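Local coordinates for adenosine monophosphate-protein transferase vopS (Vibrio parahaemolyticus, PDB 3LET) that transfers AMP from ATP to a threonine of the host Rho GTPases RhoA, Rac and Cdc42, thereby blocking their downstream signalling and actin assembly, at residues 72-86 / 117-131. Sequence-based numbering, arbitrary orientation.
Sequences VMLETDSGKNLKALI and INQMQAVFDMEVMHL
The F124 ring is clamped between M73 and L82, which reach its opposite faces from two successive helices. M73 CE lies 4.0 Å from the centroid of the F124 ring, 21° off its normal; L82 CD1 lies 3.8 Å from that centroid on the other side. Both are CH-pi contacts displaced toward the rim, and M73 SD, farther out above the same face as its methyl, adds a Met-aromatic contact. The methyl gets there because the M73 chain folds back at both chi2 and chi3, which also sets it among I117, M120 and Q121. At the ring's edge, near its plane, come S78 OG, 3.6 Å from F124 CD2, and the backbone N of G79.

With axes 8.8 Å apart and inclined by 30°, helix 77-86 and the 117-131 segment of helix 113-139 pack nearly side by side within the all-helical N-terminal region, away from the residues that probably bind ATP. Knobs-into-holes packing works in both directions: L82 sits among F124, E127, V128 and L131, while V128 sits among S78, N81, L82 and L85. The contact is tight where L82 CG meets V128 CG2 at 3.5 Å.

Before helix 77-86, T76 is the N-cap: set between its backbone N and carbonyl carbon, OG1 accepts from G79 N (3.0 Å) and donates to M73 O, tying the cap to the preceding turn. The Q121 amide lies against T76 CB and CG2, and two waters link Q121 OE1 to the backbone N atoms of D77 and S78; a third joins N81 ND2 to D125 OD1, so water bridges line this flank. At the C-terminal end of both segments M244 of helix 238-255 covers L85, I86 and L131. S237 OG hydrogen-bonds E127 OE2.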
ATOM      1  N   VAL A  72      11.320 -18.160   4.044  1.00 14.25           N
ATOM      2  CA  VAL A  72      12.331 -17.739   5.019  1.00 13.18           C
ATOM      3  C   VAL A  72      12.081 -16.272   5.369  1.00 13.61           C
ATOM      4  O   VAL A  72      12.115 -15.886   6.540  1.00 12.85           O
ATOM      5  CB  VAL A  72      13.759 -17.894   4.483  1.00 16.42           C
ATOM      6  CG1 VAL A  72      14.755 -17.233   5.437  1.00 26.47           C
ATOM      7  CG2 VAL A  72      14.087 -19.380   4.327  1.00 14.03           C
ATOM      8  N   MET A  73      11.859 -15.455   4.351  1.00 12.60           N
ATOM      9  CA  MET A  73      11.764 -14.009   4.585  1.00 15.73           C
ATOM     10  C   MET A  73      10.547 -13.676   5.469  1.00 13.01           C
ATOM     11  O   MET A  73      10.593 -12.764   6.285  1.00 15.05           O
ATOM     12  CB  MET A  73      11.670 -13.248   3.259  1.00 16.10           C
ATOM     13  CG  MET A  73      13.007 -13.086   2.526  1.00 17.57           C
ATOM     14  SD  MET A  73      14.402 -12.566   3.573  1.00 20.12           S
ATOM     15  CE  MET A  73      13.914 -10.926   4.069  1.00 18.58           C
ATOM     16  N   LEU A  74       9.445 -14.392   5.296  1.00 15.25           N
ATOM     17  CA  LEU A  74       8.258 -14.098   6.104  1.00 12.71           C
ATOM     18  C   LEU A  74       8.474 -14.438   7.585  1.00 16.82           C
ATOM     19  O   LEU A  74       7.761 -13.920   8.460  1.00 18.54           O
ATOM     20  CB  LEU A  74       7.044 -14.877   5.556  1.00 12.92           C
ATOM     21  CG  LEU A  74       6.547 -14.385   4.197  1.00 18.18           C
ATOM     22  CD1 LEU A  74       5.616 -15.435   3.558  1.00 20.35           C
ATOM     23  CD2 LEU A  74       5.807 -13.024   4.338  1.00 18.74           C
ATOM     24  N   GLU A  75       9.430 -15.325   7.892  1.00 11.57           N
ATOM     25  CA  GLU A  75       9.672 -15.647   9.295  1.00 20.55           C
ATOM     26  C   GLU A  75      10.795 -14.811   9.938  1.00 20.09           C
ATOM     27  O   GLU A  75      11.082 -14.984  11.120  1.00 17.87           O
ATOM     28  CB  GLU A  75       9.979 -17.135   9.466  1.00 25.44           C
ATOM     29  CG  GLU A  75       8.829 -18.037   9.060  1.00 33.70           C
ATOM     30  CD  GLU A  75       7.513 -17.659   9.735  1.00 59.88           C
ATOM     31  OE1 GLU A  75       7.511 -17.488  10.975  1.00 66.31           O
ATOM     32  OE2 GLU A  75       6.484 -17.533   9.028  1.00 62.18           O
ATOM     33  N   THR A  76      11.447 -13.937   9.176  1.00 16.41           N
ATOM     34  CA  THR A  76      12.502 -13.084   9.773  1.00 18.78           C
ATOM     35  C   THR A  76      11.868 -12.041  10.689  1.00 22.98           C
ATOM     36  O   THR A  76      10.661 -11.767  10.601  1.00 16.10           O
ATOM     37  CB  THR A  76      13.335 -12.338   8.707  1.00 17.93           C
ATOM     38  OG1 THR A  76      12.484 -11.490   7.935  1.00 16.38           O
ATOM     39  CG2 THR A  76      14.045 -13.334   7.753  1.00 19.68           C
ATOM     40  N   ASP A  77      12.670 -11.447  11.568  1.00 17.44           N
ATOM     41  CA  ASP A  77      12.152 -10.391  12.420  1.00 14.92           C
ATOM     42  C   ASP A  77      11.517  -9.273  11.580  1.00 14.38           C
ATOM     43  O   ASP A  77      10.416  -8.798  11.900  1.00 18.06           O
ATOM     44  CB  ASP A  77      13.268  -9.818  13.292  1.00 22.55           C
ATOM     45  CG  ASP A  77      13.584 -10.708  14.479  1.00 44.60           C
ATOM     46  OD1 ASP A  77      13.017 -11.828  14.547  1.00 36.28           O
ATOM     47  OD2 ASP A  77      14.386 -10.284  15.343  1.00 40.52           O
ATOM     48  N   SER A  78      12.190  -8.820  10.524  1.00 17.50           N
ATOM     49  CA  SER A  78      11.602  -7.729   9.717  1.00 17.86           C
ATOM     50  C   SER A  78      10.350  -8.192   8.983  1.00 14.15           C
ATOM     51  O   SER A  78       9.405  -7.432   8.823  1.00 15.48           O
ATOM     52  CB  SER A  78      12.607  -7.131   8.722  1.00 22.83           C
ATOM     53  OG  SER A  78      13.152  -8.124   7.887  1.00 21.78           O
ATOM     54  N   GLY A  79      10.313  -9.456   8.570  1.00 14.32           N
ATOM     55  CA  GLY A  79       9.120  -9.965   7.927  1.00 12.00           C
ATOM     56  C   GLY A  79       7.939  -9.970   8.887  1.00 16.15           C
ATOM     57  O   GLY A  79       6.813  -9.647   8.513  1.00 14.77           O
ATOM     58  N   LYS A  80       8.178 -10.340  10.139  1.00 12.93           N
ATOM     59  CA  LYS A  80       7.120 -10.258  11.147  1.00 10.36           C
ATOM     60  C   LYS A  80       6.729  -8.811  11.462  1.00 15.26           C
ATOM     61  O   LYS A  80       5.566  -8.538  11.703  1.00 15.63           O
ATOM     62  CB  LYS A  80       7.579 -10.967  12.425  1.00 13.43           C
ATOM     63  CG  LYS A  80       7.635 -12.496  12.231  1.00 13.26           C
ATOM     64  CD  LYS A  80       8.194 -13.148  13.501  1.00 19.23           C
ATOM     65  CE  LYS A  80       8.318 -14.647  13.351  1.00 22.87           C
ATOM     66  NZ  LYS A  80       9.174 -15.168  14.490  1.00 30.71           N
ATOM     67  N   ASN A  81       7.695  -7.903  11.453  1.00 15.82           N
ATOM     68  CA  ASN A  81       7.403  -6.485  11.680  1.00 18.48           C
ATOM     69  C   ASN A  81       6.453  -5.966  10.576  1.00 12.66           C
ATOM     70  O   ASN A  81       5.532  -5.232  10.859  1.00 16.29           O
ATOM     71  CB  ASN A  81       8.682  -5.654  11.669  1.00 18.34           C
ATOM     72  CG  ASN A  81       9.579  -5.923  12.862  1.00 38.07           C
ATOM     73  OD1 ASN A  81       9.144  -6.474  13.875  1.00 33.91           O
ATOM     74  ND2 ASN A  81      10.848  -5.524  12.746  1.00 36.80           N
ATOM     75  N   LEU A  82       6.688  -6.370   9.330  1.00 14.16           N
ATOM     76  CA  LEU A  82       5.838  -5.942   8.223  1.00 18.68           C
ATOM     77  C   LEU A  82       4.489  -6.594   8.351  1.00 13.46           C
ATOM     78  O   LEU A  82       3.464  -5.978   8.089  1.00 14.27           O
ATOM     79  CB  LEU A  82       6.438  -6.319   6.861  1.00 15.23           C
ATOM     80  CG  LEU A  82       7.609  -5.442   6.436  1.00 16.10           C
ATOM     81  CD1 LEU A  82       8.372  -6.120   5.270  1.00 19.53           C
ATOM     82  CD2 LEU A  82       7.077  -4.049   6.031  1.00 19.75           C
ATOM     83  N   LYS A  83       4.472  -7.858   8.729  1.00 10.99           N
ATOM     84  CA  LYS A  83       3.198  -8.526   8.939  1.00 14.82           C
ATOM     85  C   LYS A  83       2.359  -7.733   9.947  1.00 17.87           C
ATOM     86  O   LYS A  83       1.155  -7.538   9.758  1.00 18.53           O
ATOM     87  CB  LYS A  83       3.438  -9.943   9.456  1.00 16.03           C
ATOM     88  CG  LYS A  83       2.166 -10.589  10.024  1.00 33.20           C
ATOM     89  CD  LYS A  83       2.363 -12.096  10.241  1.00 37.73           C
ATOM     90  CE  LYS A  83       1.496 -12.610  11.364  1.00 45.49           C
ATOM     91  NZ  LYS A  83       0.063 -12.269  11.173  1.00 53.60           N
ATOM     92  N   ALA A  84       2.996  -7.286  11.023  1.00 17.06           N
ATOM     93  CA  ALA A  84       2.278  -6.551  12.074  1.00 18.74           C
ATOM     94  C   ALA A  84       1.690  -5.251  11.501  1.00 28.76           C
ATOM     95  O   ALA A  84       0.637  -4.786  11.945  1.00 24.68           O
ATOM     96  CB  ALA A  84       3.221  -6.250  13.255  1.00 19.00           C
ATOM     97  N   LEU A  85       2.364  -4.676  10.508  1.00 14.65           N
ATOM     98  CA  LEU A  85       1.945  -3.394   9.950  1.00 13.53           C
ATOM     99  C   LEU A  85       0.887  -3.500   8.855  1.00 17.54           C
ATOM    100  O   LEU A  85      -0.071  -2.714   8.842  1.00 16.00           O
ATOM    101  CB  LEU A  85       3.151  -2.639   9.381  1.00 14.15           C
ATOM    102  CG  LEU A  85       4.105  -2.029  10.420  1.00 21.33           C
ATOM    103  CD1 LEU A  85       5.436  -1.765   9.783  1.00 17.03           C
ATOM    104  CD2 LEU A  85       3.527  -0.713  10.960  1.00 24.21           C
ATOM    105  N   ILE A  86       1.068  -4.434   7.912  1.00 12.87           N
ATOM    106  CA  ILE A  86       0.235  -4.425   6.701  1.00 14.57           C
ATOM    107  C   ILE A  86      -0.514  -5.747   6.473  1.00 14.05           C
ATOM    108  O   ILE A  86      -1.287  -5.857   5.520  1.00 15.75           O
ATOM    109  CB  ILE A  86       1.060  -4.044   5.436  1.00 15.49           C
ATOM    110  CG1 ILE A  86       2.109  -5.119   5.142  1.00 14.80           C
ATOM    111  CG2 ILE A  86       1.736  -2.677   5.634  1.00 13.54           C
ATOM    112  CD1 ILE A  86       2.963  -4.811   3.915  1.00 18.09           C
ATOM    113  N   ILE A 117      19.609 -13.567   1.906  1.00 19.28           N
ATOM    114  CA  ILE A 117      18.592 -13.448   2.943  1.00 18.73           C
ATOM    115  C   ILE A 117      18.912 -12.254   3.849  1.00 26.71           C
ATOM    116  O   ILE A 117      18.013 -11.482   4.254  1.00 22.50           O
ATOM    117  CB  ILE A 117      18.469 -14.749   3.737  1.00 19.22           C
ATOM    118  CG1 ILE A 117      17.786 -15.821   2.873  1.00 23.72           C
ATOM    119  CG2 ILE A 117      17.680 -14.540   5.030  1.00 24.00           C
ATOM    120  CD1 ILE A 117      18.020 -17.227   3.380  1.00 29.93           C
ATOM    121  N   ASN A 118      20.193 -12.064   4.123  1.00 23.16           N
ATOM    122  CA  ASN A 118      20.621 -10.923   4.913  1.00 21.75           C
ATOM    123  C   ASN A 118      20.367  -9.614   4.210  1.00 27.62           C
ATOM    124  O   ASN A 118      19.885  -8.673   4.822  1.00 25.71           O
ATOM    125  CB  ASN A 118      22.109 -11.047   5.260  1.00 36.20           C
ATOM    126  CG  ASN A 118      22.362 -12.078   6.329  1.00 40.37           C
ATOM    127  OD1 ASN A 118      21.426 -12.632   6.900  1.00 34.66           O
ATOM    128  ND2 ASN A 118      23.631 -12.332   6.622  1.00 56.51           N
ATOM    129  N   GLN A 119      20.677  -9.546   2.920  1.00 23.94           N
ATOM    130  CA  GLN A 119      20.430  -8.336   2.150  1.00 22.93           C
ATOM    131  C   GLN A 119      18.948  -8.007   2.112  1.00 24.74           C
ATOM    132  O   GLN A 119      18.571  -6.848   2.224  1.00 21.56           O
ATOM    133  CB  GLN A 119      20.975  -8.466   0.727  1.00 33.75           C
ATOM    134  CG  GLN A 119      22.503  -8.527   0.696  1.00 56.28           C
ATOM    135  CD  GLN A 119      23.051  -8.930  -0.649  1.00 76.40           C
ATOM    136  OE1 GLN A 119      22.512  -9.812  -1.310  1.00 67.86           O
ATOM    137  NE2 GLN A 119      24.138  -8.288  -1.060  1.00 92.60           N
ATOM    138  N   MET A 120      18.112  -9.023   1.941  1.00 24.11           N
ATOM    139  CA  MET A 120      16.672  -8.792   1.883  1.00 22.25           C
ATOM    140  C   MET A 120      16.093  -8.375   3.242  1.00 29.09           C
ATOM    141  O   MET A 120      15.104  -7.644   3.308  1.00 18.96           O
ATOM    142  CB  MET A 120      15.956 -10.004   1.305  1.00 23.26           C
ATOM    143  CG  MET A 120      16.224 -10.130  -0.188  1.00 20.03           C
ATOM    144  SD  MET A 120      15.313 -11.449  -0.970  1.00 18.66           S
ATOM    145  CE  MET A 120      15.877 -12.867  -0.047  1.00 22.62           C
ATOM    146  N   GLN A 121      16.691  -8.823   4.338  1.00 20.58           N
ATOM    147  CA  GLN A 121      16.251  -8.305   5.639  1.00 21.87           C
ATOM    148  C   GLN A 121      16.563  -6.830   5.758  1.00 19.88           C
ATOM    149  O   GLN A 121      15.799  -6.087   6.389  1.00 20.72           O
ATOM    150  CB  GLN A 121      16.894  -9.071   6.800  1.00 22.32           C
ATOM    151  CG  GLN A 121      16.303 -10.465   6.952  1.00 17.30           C
ATOM    152  CD  GLN A 121      16.968 -11.268   8.046  1.00 22.07           C
ATOM    153  OE1 GLN A 121      16.611 -11.169   9.229  1.00 25.07           O
ATOM    154  NE2 GLN A 121      17.961 -12.054   7.664  1.00 31.34           N
ATOM    155  N   ALA A 122      17.676  -6.378   5.184  1.00 19.47           N
ATOM    156  CA  ALA A 122      17.936  -4.936   5.199  1.00 20.89           C
ATOM    157  C   ALA A 122      16.907  -4.187   4.336  1.00 23.45           C
ATOM    158  O   ALA A 122      16.464  -3.098   4.699  1.00 23.34           O
ATOM    159  CB  ALA A 122      19.385  -4.631   4.742  1.00 31.48           C
ATOM    160  N   VAL A 123      16.501  -4.769   3.203  1.00 17.21           N
ATOM    161  CA  VAL A 123      15.485  -4.134   2.366  1.00 21.01           C
ATOM    162  C   VAL A 123      14.182  -4.024   3.164  1.00 21.29           C
ATOM    163  O   VAL A 123      13.584  -2.970   3.207  1.00 15.27           O
ATOM    164  CB  VAL A 123      15.240  -4.917   1.052  1.00 23.14           C
ATOM    165  CG1 VAL A 123      13.988  -4.391   0.324  1.00 16.09           C
ATOM    166  CG2 VAL A 123      16.482  -4.840   0.144  1.00 28.74           C
ATOM    167  N   PHE A 124      13.773  -5.103   3.820  1.00 13.23           N
ATOM    168  CA  PHE A 124      12.540  -5.104   4.648  1.00 16.38           C
ATOM    169  C   PHE A 124      12.654  -4.085   5.782  1.00 21.32           C
ATOM    170  O   PHE A 124      11.690  -3.359   6.082  1.00 16.09           O
ATOM    171  CB  PHE A 124      12.316  -6.486   5.298  1.00 18.88           C
ATOM    172  CG  PHE A 124      11.557  -7.484   4.446  1.00 23.67           C
ATOM    173  CD1 PHE A 124      11.337  -7.272   3.098  1.00 18.37           C
ATOM    174  CD2 PHE A 124      11.076  -8.653   5.021  1.00 18.46           C
ATOM    175  CE1 PHE A 124      10.658  -8.188   2.338  1.00 19.76           C
ATOM    176  CE2 PHE A 124      10.403  -9.590   4.254  1.00 23.19           C
ATOM    177  CZ  PHE A 124      10.202  -9.353   2.905  1.00 20.74           C
ATOM    178  N   ASP A 125      13.821  -4.029   6.443  1.00 15.56           N
ATOM    179  CA  ASP A 125      14.002  -3.093   7.572  1.00 16.42           C
ATOM    180  C   ASP A 125      13.802  -1.648   7.098  1.00 15.99           C
ATOM    181  O   ASP A 125      13.278  -0.786   7.848  1.00 15.31           O
ATOM    182  CB  ASP A 125      15.425  -3.196   8.143  1.00 21.50           C
ATOM    183  CG  ASP A 125      15.606  -4.327   9.180  1.00 43.94           C
ATOM    184  OD1 ASP A 125      14.632  -4.776   9.806  1.00 27.99           O
ATOM    185  OD2 ASP A 125      16.770  -4.738   9.399  1.00 35.24           O
ATOM    186  N   MET A 126      14.280  -1.343   5.894  0.94 14.85           N
ATOM    187  CA  MET A 126      14.134   0.019   5.335  1.00 18.17           C
ATOM    188  C   MET A 126      12.660   0.282   5.093  1.00 14.11           C
ATOM    189  O   MET A 126      12.149   1.361   5.426  1.00 14.14           O
ATOM    190  CB  MET A 126      14.900   0.181   4.013  1.00 20.62           C
ATOM    191  CG  MET A 126      16.420   0.106   4.159  1.00 35.61           C
ATOM    192  SD  MET A 126      17.052   1.467   5.138  1.00 45.50           S
ATOM    193  CE  MET A 126      16.528   2.877   4.162  1.00 37.87           C
ATOM    194  N   GLU A 127      11.971  -0.707   4.558  1.00 13.29           N
ATOM    195  CA  GLU A 127      10.539  -0.521   4.290  1.00 16.33           C
ATOM    196  C   GLU A 127       9.809  -0.295   5.610  1.00 20.31           C
ATOM    197  O   GLU A 127       9.005   0.633   5.734  1.00 18.96           O
ATOM    198  CB  GLU A 127       9.964  -1.726   3.563  1.00 15.46           C
ATOM    199  CG  GLU A 127       8.456  -1.603   3.252  1.00 14.31           C
ATOM    200  CD  GLU A 127       8.121  -0.552   2.174  1.00 27.00           C
ATOM    201  OE1 GLU A 127       9.034   0.128   1.667  1.00 22.53           O
ATOM    202  OE2 GLU A 127       6.916  -0.413   1.831  1.00 21.96           O
ATOM    203  N   VAL A 128      10.095  -1.123   6.615  1.00 16.12           N
ATOM    204  CA  VAL A 128       9.455  -0.955   7.926  1.00 13.60           C
ATOM    205  C   VAL A 128       9.707   0.459   8.480  1.00 15.28           C
ATOM    206  O   VAL A 128       8.791   1.108   8.973  1.00 14.12           O
ATOM    207  CB  VAL A 128       9.982  -2.000   8.938  1.00 19.18           C
ATOM    208  CG1 VAL A 128       9.531  -1.643  10.378  1.00 19.58           C
ATOM    209  CG2 VAL A 128       9.515  -3.411   8.540  1.00 17.95           C
ATOM    210  N   MET A 129      10.951   0.933   8.409  1.00 13.53           N
ATOM    211  CA  MET A 129      11.260   2.275   8.882  1.00 19.37           C
ATOM    212  C   MET A 129      10.360   3.326   8.225  1.00 18.69           C
ATOM    213  O   MET A 129       9.904   4.284   8.866  1.00 15.02           O
ATOM    214  CB  MET A 129      12.714   2.618   8.547  1.00 21.49           C
ATOM    215  CG  MET A 129      13.721   2.068   9.507  1.00 45.47           C
ATOM    216  SD  MET A 129      15.368   2.719   9.139  1.00 40.29           S
ATOM    217  CE  MET A 129      14.992   4.484   9.099  1.00 59.21           C
ATOM    218  N   HIS A 130      10.159   3.178   6.928  1.00 15.58           N
ATOM    219  CA  HIS A 130       9.463   4.218   6.148  1.00 17.51           C
ATOM    220  C   HIS A 130       7.980   4.204   6.416  1.00 17.70           C
ATOM    221  O   HIS A 130       7.346   5.258   6.482  1.00 16.75           O
ATOM    222  CB  HIS A 130       9.758   4.033   4.660  1.00 19.50           C
ATOM    223  CG  HIS A 130      11.209   4.213   4.326  1.00 22.81           C
ATOM    224  ND1 HIS A 130      11.801   3.658   3.214  1.00 17.60           N
ATOM    225  CD2 HIS A 130      12.191   4.869   4.994  1.00 25.86           C
ATOM    226  CE1 HIS A 130      13.086   3.986   3.195  1.00 26.47           C
ATOM    227  NE2 HIS A 130      13.347   4.715   4.264  1.00 27.63           N
ATOM    228  N   LEU A 131       7.417   3.013   6.574  1.00 14.29           N
ATOM    229  CA  LEU A 131       5.992   2.918   6.892  1.00 14.89           C
ATOM    230  C   LEU A 131       5.785   3.500   8.277  1.00 14.58           C
ATOM    231  O   LEU A 131       4.794   4.178   8.547  1.00 14.39           O
ATOM    232  CB  LEU A 131       5.532   1.467   6.895  1.00 11.10           C
ATOM    233  CG  LEU A 131       5.748   0.796   5.530  1.00 13.13           C
ATOM    234  CD1 LEU A 131       5.233  -0.636   5.545  1.00 14.47           C
ATOM    235  CD2 LEU A 131       5.070   1.571   4.417  1.00 15.20           C
TER
HETATM  236  O   HOH W   1      15.444 -12.446  11.592  1.00 25.02           O
HETATM  237  O   HOH W   2      15.012  -9.149   9.887  1.00 27.46           O
HETATM  238  O   HOH W   3      12.337  -3.792  10.900  1.00 28.29           O